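Local coordinates for putative antioxidant defense protein Mlr4105 (Mesorhizobium loti, PDB 3C1L) that probably acts as a peroxiredoxin-type antioxidant enzyme of the AhpD-like, carboxymuconolactone decarboxylase family, at residues M109-A113 with L124-V128. Residue numbers count along the deposited sequence, not the author numbering.
Sequences MNFRA and LEFAV
An Asx turn follows helix 101-109 of this all-helical, AhpD-like fold, in the loop that packs on helix 118-132. Asn-110 leaves helical geometry (phi/psi -176/103), and a 3-10 turn, 111-113, follows. Asn-110 OD1 accepts from Arg-112 N (3.1 Å) and Arg-112 NH1 (3.0 Å), while Ala-113 N bonds to Asn-110 O at 3.1 Å. The CA-to-CB bond of Phe-111 points toward 124-128, with CA 8.2 Å from Leu-124 CA; chi1 p and chi2 81° bring one ring face against Leu-124 CB, a CH-pi contact 4.1 Å from the Phe-111 centroid. Leu-124 CD1 lies 3.7 Å from Phe-111 CD1, and Val-128 CG2 3.6 Å from Phe-111 CE2. Leu-124 and Val-128 also touch helix 67-80. Asn-110 ND2 bonds to His-82 O of one neighbouring subunit and Ala-135 O of another. Glu-125 OE2 lies at the Phe-111 ring edge, 4.0 Å from Phe-111 CZ, and 4.1 Å from Arg-112 NE, beyond a salt bridge; a water accepts from Arg-112 NE (3.2 Å) and donates weakly to Glu-125 OE2 (3.5 Å).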
HETATM    1  N   MSE B 109      18.645   7.685  -5.428  1.00 30.38           N
HETATM    2  CA  MSE B 109      17.677   7.281  -6.463  1.00 27.71           C
HETATM    3  C   MSE B 109      17.193   5.847  -6.278  1.00 28.52           C
HETATM    4  O   MSE B 109      16.003   5.600  -6.272  1.00 27.49           O
HETATM    5  CB  MSE B 109      18.304   7.459  -7.834  1.00 27.87           C
HETATM    6  CG  MSE B 109      18.565   8.928  -8.198  1.00 26.73           C
HETATM    7 SE   MSE B 109      19.718   9.222  -9.690  0.75 26.71          SE
HETATM    8  CE  MSE B 109      19.513  11.138  -9.924  1.00 26.54           C
ATOM      9  N   ASN B 110      18.127   4.907  -6.143  1.00 27.59           N
ATOM     10  CA  ASN B 110      17.821   3.490  -5.962  1.00 26.64           C
ATOM     11  C   ASN B 110      19.110   2.774  -5.761  1.00 24.60           C
ATOM     12  O   ASN B 110      19.883   2.572  -6.698  1.00 23.04           O
ATOM     13  CB  ASN B 110      17.100   2.891  -7.180  1.00 25.77           C
ATOM     14  CG  ASN B 110      16.424   1.581  -6.877  1.00 31.13           C
ATOM     15  OD1 ASN B 110      16.922   0.757  -6.106  1.00 29.37           O
ATOM     16  ND2 ASN B 110      15.269   1.368  -7.515  1.00 26.57           N
ATOM     17  N   PHE B 111      19.362   2.436  -4.506  1.00 27.29           N
ATOM     18  CA  PHE B 111      20.581   1.747  -4.095  1.00 28.97           C
ATOM     19  C   PHE B 111      20.802   0.391  -4.748  1.00 29.40           C
ATOM     20  O   PHE B 111      21.919  -0.098  -4.778  1.00 31.58           O
ATOM     21  CB  PHE B 111      20.594   1.575  -2.571  1.00 32.39           C
ATOM     22  CG  PHE B 111      19.697   0.480  -2.073  1.00 30.14           C
ATOM     23  CD1 PHE B 111      20.111  -0.824  -2.114  1.00 28.63           C
ATOM     24  CD2 PHE B 111      18.432   0.760  -1.592  1.00 29.11           C
ATOM     25  CE1 PHE B 111      19.300  -1.839  -1.685  1.00 30.40           C
ATOM     26  CE2 PHE B 111      17.625  -0.264  -1.152  1.00 29.58           C
ATOM     27  CZ  PHE B 111      18.056  -1.560  -1.198  1.00 23.83           C
ATOM     28  N   ARG B 112      19.735  -0.221  -5.256  1.00 29.48           N
ATOM     29  CA  ARG B 112      19.843  -1.496  -5.950  1.00 28.94           C
ATOM     30  C   ARG B 112      20.650  -1.392  -7.242  1.00 29.15           C
ATOM     31  O   ARG B 112      21.158  -2.402  -7.721  1.00 28.96           O
ATOM     32  CB  ARG B 112      18.452  -2.050  -6.263  1.00 28.09           C
ATOM     33  CG  ARG B 112      17.676  -2.370  -5.001  1.00 26.75           C
ATOM     34  CD  ARG B 112      16.237  -2.716  -5.317  1.00 27.20           C
ATOM     35  NE  ARG B 112      15.489  -2.732  -4.073  1.00 34.48           N
ATOM     36  CZ  ARG B 112      14.948  -1.668  -3.492  1.00 33.83           C
ATOM     37  NH1 ARG B 112      15.035  -0.476  -4.055  1.00 32.29           N
ATOM     38  NH2 ARG B 112      14.315  -1.813  -2.343  1.00 31.29           N
ATOM     39  N   ALA B 113      20.757  -0.181  -7.794  1.00 28.29           N
ATOM     40  CA  ALA B 113      21.623   0.093  -8.961  1.00 28.27           C
ATOM     41  C   ALA B 113      23.118   0.162  -8.600  1.00 27.66           C
ATOM     42  O   ALA B 113      23.941   0.166  -9.464  1.00 24.91           O
ATOM     43  CB  ALA B 113      21.180   1.400  -9.668  1.00 24.83           C
ATOM     44  N   LEU B 124      20.977  -2.663   3.992  1.00 27.60           N
ATOM     45  CA  LEU B 124      20.091  -1.747   3.350  1.00 27.24           C
ATOM     46  C   LEU B 124      18.760  -2.434   3.146  1.00 29.02           C
ATOM     47  O   LEU B 124      17.731  -1.814   3.311  1.00 27.15           O
ATOM     48  CB  LEU B 124      20.698  -1.257   2.009  1.00 27.27           C
ATOM     49  CG  LEU B 124      21.878  -0.247   2.060  1.00 30.44           C
ATOM     50  CD1 LEU B 124      22.211   0.352   0.674  1.00 25.55           C
ATOM     51  CD2 LEU B 124      21.644   0.871   3.042  1.00 26.90           C
ATOM     52  N   GLU B 125      18.763  -3.717   2.818  1.00 28.39           N
ATOM     53  CA  GLU B 125      17.487  -4.421   2.705  1.00 30.39           C
ATOM     54  C   GLU B 125      16.774  -4.501   4.065  1.00 29.28           C
ATOM     55  O   GLU B 125      15.543  -4.345   4.127  1.00 28.02           O
ATOM     56  CB  GLU B 125      17.658  -5.812   2.078  1.00 30.71           C
ATOM     57  CG  GLU B 125      18.100  -5.794   0.582  1.00 34.95           C
ATOM     58  CD  GLU B 125      17.007  -5.374  -0.408  1.00 48.81           C
ATOM     59  OE1 GLU B 125      15.898  -4.958   0.032  1.00 48.06           O
ATOM     60  OE2 GLU B 125      17.264  -5.462  -1.649  1.00 53.18           O
ATOM     61  N   PHE B 126      17.525  -4.706   5.155  1.00 28.51           N
ATOM     62  CA  PHE B 126      16.890  -4.639   6.478  1.00 28.60           C
ATOM     63  C   PHE B 126      16.260  -3.227   6.745  1.00 27.37           C
ATOM     64  O   PHE B 126      15.093  -3.094   7.158  1.00 25.75           O
ATOM     65  CB  PHE B 126      17.873  -5.001   7.540  1.00 27.49           C
ATOM     66  CG  PHE B 126      17.298  -5.068   8.908  1.00 31.28           C
ATOM     67  CD1 PHE B 126      16.555  -6.175   9.308  1.00 31.37           C
ATOM     68  CD2 PHE B 126      17.531  -4.043   9.825  1.00 35.49           C
ATOM     69  CE1 PHE B 126      16.018  -6.264  10.579  1.00 27.41           C
ATOM     70  CE2 PHE B 126      16.971  -4.098  11.122  1.00 32.30           C
ATOM     71  CZ  PHE B 126      16.225  -5.229  11.505  1.00 34.10           C
ATOM     72  N   ALA B 127      17.044  -2.189   6.496  1.00 26.73           N
ATOM     73  CA  ALA B 127      16.579  -0.778   6.628  1.00 27.74           C
ATOM     74  C   ALA B 127      15.304  -0.486   5.812  1.00 27.60           C
ATOM     75  O   ALA B 127      14.414   0.219   6.290  1.00 32.27           O
ATOM     76  CB  ALA B 127      17.695   0.181   6.237  1.00 26.64           C
ATOM     77  N   VAL B 128      15.229  -0.982   4.575  1.00 27.91           N
ATOM     78  CA  VAL B 128      14.022  -0.877   3.736  1.00 29.33           C
ATOM     79  C   VAL B 128      12.815  -1.518   4.393  1.00 28.34           C
ATOM     80  O   VAL B 128      11.782  -0.881   4.534  1.00 27.39           O
ATOM     81  CB  VAL B 128      14.179  -1.542   2.331  1.00 33.35           C
ATOM     82  CG1 VAL B 128      12.834  -1.644   1.663  1.00 33.93           C
ATOM     83  CG2 VAL B 128      15.138  -0.758   1.452  1.00 28.74           C
TER
HETATM   84  O   HOH W   1      14.732  -5.886  -3.991  1.00 48.11           O